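Local coordinates for protein chlamydomonas reinhardtii THB1 (Chlamydomonas reinhardtii, PDB 6CII) that binds heme as a group I truncated hemoglobin, probably binds oxygen, and here holds cyanide at the heme iron, at residues A18-A23 against K52-M57; S99-L104 against E109-A114. One frame throughout, in Å; residues are numbered along the deposited sequence. Where two conformers were deposited one is given.

Contact 1 (A18-A23 against K52-M57); sequences AAVEKA and KQVAFM. With HEM (protoporphyrin IX containing Fe), chain B.
Val20 and Val54 meet through single methyl branches, Val20 CG1 lying 4.2 Å from Val54 CG1. In both valines CG1 is anti to the backbone N (chi1 176° and 172°), which sends this branch across the groove between the helices. The same methyl of Val20 also reaches Met57, 4.0 Å from CG1 to Met57 CB, before the thioether, in the conformer described, continues away from helix 16-33 toward Leu97 of helix 87-103. On the solvent side Glu21 closes the contact with its aliphatic part: in the conformer described, Glu21 CG passes 4.0 Å from Val54 CG1. Val54 also packs on Val24. No hydrogen bond joins the two segments.

These residues illustrate one of the helix pairs of the 2-on-2 globin fold, in which helix 16-33 (B in globin nomenclature) packs on the distal helix 46-60 (E). Their short axes approach to 9.5 Å with the N-to-C directions 134° apart, and the backbones come nearest at Glu21 and Val54.

The heme side of 52-57 carries the polar contacts. Lys52, with its chain extended beyond CG, brings NZ to a heme propionate for a hydrogen bond, 2.9 Å from NZ to O2A. In another form of this protein Lys52 is bound covalently to heme; here its amino group serves the porphyrin's periphery. Gln53 is bent at chi2, and its amide lies over the rim of the macrocycle, NE2 3.4 Å from the heme meso carbon CHB. That NE2 is hydrogen-bonded to Tyr28 OH, and Gln53 touches the bound cyanide, whose pocket both residues line. An apolar contact with the heme is made by Phe56, whose CE2 lies 3.5 Å from the heme methyl CMB; Tyr67 meets its ring edge-to-face.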
loop_
_atom_site.group_PDB
_atom_site.type_symbol
_atom_site.label_atom_id
_atom_site.label_comp_id
_atom_site.label_asym_id
_atom_site.label_seq_id
_atom_site.Cartn_x
_atom_site.Cartn_y
_atom_site.Cartn_z
ATOM N N ALA A 18 -5.992 -12.490 -5.842
ATOM C CA ALA A 18 -4.749 -12.865 -6.518
ATOM C C ALA A 18 -3.968 -11.631 -6.960
ATOM O O ALA A 18 -2.739 -11.582 -6.822
ATOM C CB ALA A 18 -5.045 -13.741 -7.726
ATOM N N ALA A 19 -4.672 -10.640 -7.505
ATOM C CA ALA A 19 -4.030 -9.418 -7.999
ATOM C C ALA A 19 -3.424 -8.606 -6.855
ATOM O O ALA A 19 -2.284 -8.119 -6.957
ATOM C CB ALA A 19 -5.044 -8.566 -8.771
ATOM N N VAL A 20 -4.184 -8.408 -5.763
ATOM C CA VAL A 20 -3.657 -7.604 -4.666
ATOM C C VAL A 20 -2.483 -8.311 -3.994
ATOM O O VAL A 20 -1.464 -7.689 -3.688
ATOM C CB VAL A 20 -4.759 -7.246 -3.652
ATOM C CG1 VAL A 20 -4.158 -6.485 -2.446
ATOM C CG2 VAL A 20 -5.817 -6.388 -4.336
ATOM N N GLU A 21 -2.596 -9.624 -3.772
ATOM C CA GLU A 21 -1.493 -10.330 -3.136
ATOM C C GLU A 21 -0.227 -10.261 -3.983
ATOM O O GLU A 21 0.857 -10.011 -3.447
ATOM C CB GLU A 21 -1.895 -11.769 -2.835
ATOM C CG GLU A 21 -3.020 -11.821 -1.790
ATOM C CD GLU A 21 -3.168 -13.167 -1.114
ATOM O OE1 GLU A 21 -2.846 -14.196 -1.745
ATOM O OE2 GLU A 21 -3.614 -13.190 0.052
ATOM N N LYS A 22 -0.345 -10.454 -5.303
ATOM C CA LYS A 22 0.816 -10.337 -6.177
ATOM C C LYS A 22 1.383 -8.921 -6.138
ATOM O O LYS A 22 2.604 -8.736 -6.043
ATOM C CB LYS A 22 0.438 -10.731 -7.612
ATOM C CG LYS A 22 1.569 -10.587 -8.635
ATOM C CD LYS A 22 2.692 -11.548 -8.346
ATOM C CE LYS A 22 3.625 -11.661 -9.563
ATOM N NZ LYS A 22 4.749 -12.575 -9.242
ATOM N N ALA A 23 0.514 -7.911 -6.196
ATOM C CA ALA A 23 1.015 -6.540 -6.201
ATOM C C ALA A 23 1.772 -6.241 -4.918
ATOM O O ALA A 23 2.857 -5.661 -4.960
ATOM C CB ALA A 23 -0.135 -5.549 -6.391
ATOM N N LYS A 52 -0.455 -7.655 6.391
ATOM C CA LYS A 52 -1.123 -6.438 6.828
ATOM C C LYS A 52 -1.415 -5.526 5.655
ATOM O O LYS A 52 -2.491 -4.918 5.585
ATOM C CB LYS A 52 -0.268 -5.708 7.853
ATOM C CG LYS A 52 -0.214 -6.431 9.185
ATOM C CD LYS A 52 0.806 -5.706 10.036
ATOM C CE LYS A 52 0.778 -6.083 11.489
ATOM N NZ LYS A 52 1.852 -5.276 12.148
ATOM N N GLN A 53 -0.472 -5.424 4.717
ATOM C CA GLN A 53 -0.693 -4.528 3.590
ATOM C C GLN A 53 -1.788 -5.059 2.678
ATOM O O GLN A 53 -2.602 -4.282 2.174
ATOM C CB GLN A 53 0.627 -4.318 2.820
ATOM C CG GLN A 53 0.541 -3.210 1.756
ATOM C CD GLN A 53 0.279 -1.838 2.370
ATOM O OE1 GLN A 53 -0.852 -1.352 2.444
ATOM N NE2 GLN A 53 1.342 -1.201 2.793
ATOM N N VAL A 54 -1.825 -6.373 2.450
ATOM C CA VAL A 54 -2.923 -6.937 1.678
ATOM C C VAL A 54 -4.252 -6.580 2.334
ATOM O O VAL A 54 -5.192 -6.153 1.655
ATOM C CB VAL A 54 -2.767 -8.457 1.510
ATOM C CG1 VAL A 54 -4.040 -9.035 0.874
ATOM C CG2 VAL A 54 -1.560 -8.759 0.629
ATOM N N ALA A 55 -4.339 -6.717 3.669
ATOM C CA ALA A 55 -5.609 -6.453 4.347
ATOM C C ALA A 55 -6.019 -4.998 4.192
ATOM O O ALA A 55 -7.199 -4.691 3.933
ATOM C CB ALA A 55 -5.508 -6.842 5.834
ATOM N N PHE A 56 -5.050 -4.088 4.298
ATOM C CA PHE A 56 -5.363 -2.671 4.173
ATOM C C PHE A 56 -5.796 -2.333 2.762
ATOM O O PHE A 56 -6.814 -1.663 2.554
ATOM C CB PHE A 56 -4.174 -1.797 4.556
ATOM C CG PHE A 56 -4.474 -0.338 4.391
ATOM C CD1 PHE A 56 -5.291 0.310 5.297
ATOM C CD2 PHE A 56 -3.999 0.371 3.294
ATOM C CE1 PHE A 56 -5.617 1.666 5.125
ATOM C CE2 PHE A 56 -4.329 1.716 3.122
ATOM C CZ PHE A 56 -5.130 2.347 4.038
ATOM N N MET A 57 -5.020 -2.771 1.769
ATOM C CA MET A 57 -5.348 -2.457 0.385
ATOM C C MET A 57 -6.686 -3.064 -0.009
ATOM O O MET A 57 -7.481 -2.437 -0.721
ATOM C CB MET A 57 -4.245 -2.967 -0.541
ATOM C CG MET A 57 -2.919 -2.298 -0.312
ATOM S SD MET A 57 -2.969 -0.628 -0.951
ATOM C CE MET A 57 -1.307 -0.056 -0.595
HETATM C CHA HEM B . 3.235 -0.338 8.639
HETATM C CHB HEM B . 0.236 1.124 5.060
HETATM C CHC HEM B . 3.593 4.471 3.692
HETATM C CHD HEM B . 6.880 2.271 6.660
HETATM C C1A HEM B . 2.158 -0.181 7.798
HETATM C C2A HEM B . 0.942 -0.953 7.884
HETATM C C3A HEM B . 0.134 -0.559 6.902
HETATM C C4A HEM B . 0.781 0.464 6.135
HETATM C CMA HEM B . -1.282 -1.069 6.553
HETATM C CAA HEM B . 0.695 -2.021 8.975
HETATM C CBA HEM B . 0.143 -1.291 10.209
HETATM C CGA HEM B . -0.313 -2.292 11.231
HETATM O O1A HEM B . -1.496 -2.702 11.152
HETATM O O2A HEM B . 0.508 -2.689 12.096
HETATM C C1B HEM B . 0.921 2.129 4.394
HETATM C C2B HEM B . 0.423 2.795 3.225
HETATM C C3B HEM B . 1.316 3.704 2.829
HETATM C C4B HEM B . 2.450 3.666 3.738
HETATM C CMB HEM B . -0.938 2.486 2.568
HETATM C CAB HEM B . 1.096 4.609 1.603
HETATM C CBB HEM B . 2.101 5.141 0.917
HETATM C C1C HEM B . 4.745 4.136 4.385
HETATM C C2C HEM B . 6.022 4.819 4.289
HETATM C C3C HEM B . 6.901 4.213 5.113
HETATM C C4C HEM B . 6.242 3.096 5.747
HETATM C CMC HEM B . 6.233 6.066 3.396
HETATM C CAC HEM B . 8.399 4.531 5.379
HETATM C CBC HEM B . 9.179 4.768 4.336
HETATM C C1D HEM B . 6.131 1.353 7.391
HETATM C C2D HEM B . 6.722 0.471 8.354
HETATM C C3D HEM B . 5.740 -0.261 8.922
HETATM C C4D HEM B . 4.489 0.146 8.342
HETATM C CMD HEM B . 8.239 0.393 8.643
HETATM C CAD HEM B . 5.932 -1.340 10.004
HETATM C CBD HEM B . 6.149 -0.663 11.359
HETATM C CGD HEM B . 6.370 -1.722 12.419
HETATM O O1D HEM B . 7.363 -1.607 13.181
HETATM O O2D HEM B . 5.548 -2.671 12.504
HETATM N NA HEM B . 2.007 0.676 6.719
HETATM N NB HEM B . 2.179 2.678 4.677
HETATM N NC HEM B . 4.907 3.102 5.320
HETATM N ND HEM B . 4.754 1.126 7.399
HETATM FE FE HEM B . 3.447 1.874 6.052
#

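Contact 2 (S99-L104 against E109-A114)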
loop_
_atom_site.group_PDB
_atom_site.type_symbol
_atom_site.label_atom_id
_atom_site.label_comp_id
_atom_site.label_asym_id
_atom_site.label_seq_id
_atom_site.Cartn_x
_atom_site.Cartn_y
_atom_site.Cartn_z
ATOM N N SER A 99 4.237 1.697 -10.280
ATOM C CA SER A 99 5.048 0.902 -11.208
ATOM C C SER A 99 4.710 -0.579 -11.126
ATOM O O SER A 99 4.718 -1.282 -12.144
ATOM C CB SER A 99 6.532 1.118 -10.911
ATOM O OG SER A 99 6.929 2.427 -11.307
ATOM N N THR A 100 4.439 -1.079 -9.911
ATOM C CA THR A 100 4.033 -2.473 -9.752
ATOM C C THR A 100 2.731 -2.753 -10.480
ATOM O O THR A 100 2.595 -3.771 -11.178
ATOM C CB THR A 100 3.872 -2.795 -8.270
ATOM O OG1 THR A 100 5.146 -2.711 -7.617
ATOM C CG2 THR A 100 3.239 -4.171 -8.079
ATOM N N LEU A 101 1.732 -1.884 -10.280
ATOM C CA LEU A 101 0.442 -2.114 -10.919
ATOM C C LEU A 101 0.576 -2.047 -12.432
ATOM O O LEU A 101 -0.059 -2.824 -13.157
ATOM C CB LEU A 101 -0.559 -1.087 -10.412
ATOM C CG LEU A 101 -0.936 -1.229 -8.942
ATOM C CD1 LEU A 101 -1.915 -0.092 -8.573
ATOM C CD2 LEU A 101 -1.522 -2.596 -8.629
ATOM N N GLN A 102 1.442 -1.154 -12.916
ATOM C CA GLN A 102 1.686 -1.045 -14.348
ATOM C C GLN A 102 2.294 -2.328 -14.889
ATOM O O GLN A 102 1.846 -2.868 -15.907
ATOM C CB GLN A 102 2.608 0.148 -14.616
ATOM C CG GLN A 102 3.006 0.299 -16.074
ATOM C CD GLN A 102 1.835 0.633 -16.987
ATOM O OE1 GLN A 102 0.819 1.184 -16.551
ATOM N NE2 GLN A 102 1.972 0.295 -18.266
ATOM N N GLU A 103 3.307 -2.846 -14.198
ATOM C CA GLU A 103 3.978 -4.056 -14.661
ATOM C C GLU A 103 3.037 -5.242 -14.677
ATOM O O GLU A 103 3.138 -6.112 -15.559
ATOM C CB GLU A 103 5.171 -4.377 -13.769
ATOM C CG GLU A 103 6.134 -5.308 -14.457
ATOM C CD GLU A 103 7.170 -5.828 -13.514
ATOM O OE1 GLU A 103 6.936 -5.709 -12.300
ATOM O OE2 GLU A 103 8.206 -6.339 -13.986
ATOM N N LEU A 104 2.110 -5.293 -13.732
ATOM C CA LEU A 104 1.176 -6.396 -13.657
ATOM C C LEU A 104 0.015 -6.251 -14.622
ATOM O O LEU A 104 -0.856 -7.124 -14.648
ATOM C CB LEU A 104 0.684 -6.535 -12.220
ATOM C CG LEU A 104 1.861 -6.879 -11.285
ATOM C CD1 LEU A 104 1.407 -6.973 -9.828
ATOM C CD2 LEU A 104 2.600 -8.160 -11.737
ATOM N N GLU A 109 -7.263 2.993 -16.191
ATOM C CA GLU A 109 -8.303 3.627 -15.380
ATOM C C GLU A 109 -8.324 3.058 -13.964
ATOM O O GLU A 109 -8.524 3.797 -12.991
ATOM C CB GLU A 109 -9.683 3.447 -16.021
ATOM C CG GLU A 109 -9.829 4.004 -17.418
ATOM C CD GLU A 109 -8.985 3.288 -18.459
ATOM O OE1 GLU A 109 -8.620 2.107 -18.260
ATOM O OE2 GLU A 109 -8.669 3.924 -19.473
ATOM N N LEU A 110 -8.131 1.738 -13.833
ATOM C CA LEU A 110 -8.142 1.133 -12.509
ATOM C C LEU A 110 -6.890 1.511 -11.738
ATOM O O LEU A 110 -6.945 1.773 -10.530
ATOM C CB LEU A 110 -8.256 -0.395 -12.622
ATOM C CG LEU A 110 -9.460 -0.911 -13.415
ATOM C CD1 LEU A 110 -9.584 -2.418 -13.300
ATOM C CD2 LEU A 110 -10.687 -0.258 -12.900
ATOM N N LYS A 111 -5.743 1.549 -12.423
ATOM C CA LYS A 111 -4.530 2.011 -11.755
ATOM C C LYS A 111 -4.695 3.438 -11.216
ATOM O O LYS A 111 -4.289 3.731 -10.094
ATOM C CB LYS A 111 -3.334 1.916 -12.708
ATOM C CG LYS A 111 -2.005 2.257 -12.015
ATOM C CD LYS A 111 -0.789 1.951 -12.949
ATOM C CE LYS A 111 -0.813 2.789 -14.213
ATOM N NZ LYS A 111 -0.359 4.153 -13.899
ATOM N N ALA A 112 -5.320 4.339 -12.002
ATOM C CA ALA A 112 -5.504 5.708 -11.540
ATOM C C ALA A 112 -6.392 5.748 -10.315
ATOM O O ALA A 112 -6.123 6.495 -9.366
ATOM C CB ALA A 112 -6.114 6.569 -12.651
ATOM N N GLU A 113 -7.465 4.954 -10.321
ATOM C CA GLU A 113 -8.351 4.917 -9.165
ATOM C C GLU A 113 -7.595 4.434 -7.933
ATOM O O GLU A 113 -7.681 5.032 -6.853
ATOM C CB GLU A 113 -9.547 4.009 -9.441
ATOM C CG GLU A 113 -10.543 4.095 -8.289
ATOM C CD GLU A 113 -11.865 3.398 -8.562
ATOM O OE1 GLU A 113 -12.069 2.910 -9.690
ATOM O OE2 GLU A 113 -12.694 3.356 -7.627
ATOM N N ALA A 114 -6.872 3.320 -8.081
ATOM C CA ALA A 114 -6.129 2.765 -6.957
ATOM C C ALA A 114 -5.135 3.779 -6.427
ATOM O O ALA A 114 -5.009 3.975 -5.208
ATOM C CB ALA A 114 -5.418 1.474 -7.395
#
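Lys111 lays the methylene part of its side chain against Leu101, its CD 4.0 Å from Leu101 CB and its CG almost equally near. The two side chains run at a slant to each other, and several carbons share the contact rather than one pair of ends. The same CD lies 3.8 Å from the backbone N of Gln102, placing the chain close over the surface of the neighbouring helix. The lysine bends about CG-CD (chi3 62°) and again about CD-CE (chi4 77°), and this double turn brings the amino group to Asp98, one helical turn before Gln102, where NZ forms a salt bridge. The charge of this buried lysine is thus probably balanced by Asp98, while its stem serves as hydrocarbon.

Gln102 flanks the bend. Its OE1 sits 3.3 Å from Lys111 CE, but NZ remains 4.2 Å from OE1, too far for a hydrogen bond; the amide oxygen faces a methylene next to the ammonium, which is probably mildly favourable electrostatically. With an alanine here instead of Lys111, Asp98 would probably lose this counter-charge and a gap would open beside Leu101 CB, where the methylenes now lie.

One turn along the second helix, Ala114 completes the apolar part: Leu101 CD1 packs 4.0 Å from Ala114 CB, the short methyl meeting the tip of the longer chain. Apolar neighbours extend it, with Val106 of the connecting loop against Leu101, and Leu10 and Phe61 against Ala114.

The backbones come nearest at Leu101 and Lys111, in an antiparallel pair whose short axes approach to 10.3 Å at 160°. Joined by a short connection, helices 87-103 and 108-126 form the antiparallel G-H hairpin, the second helix pair of the 2-on-2 globin fold.

Contact 1 and contact 2 lie in series along the chain, the first joining helices 16-33 and 46-60, the second helices 87-103 and 108-126, all within one globin domain. Their centres are about 13 Å apart, yet the two pairs touch through helices 16-33 and 87-103. Ala23 sits at this junction: its O is 3.5 Å from Thr100 CG2 and its CB 4.0 Å from Leu101 CD2, while Leu104 packs on Lys22 and Ala23. Leu101 therefore serves both sides, one methyl facing each. Contact 1 reaches the heme pocket, whereas contact 2 is structural packing away from it, illustrating how two helix pairs stack into one small globin.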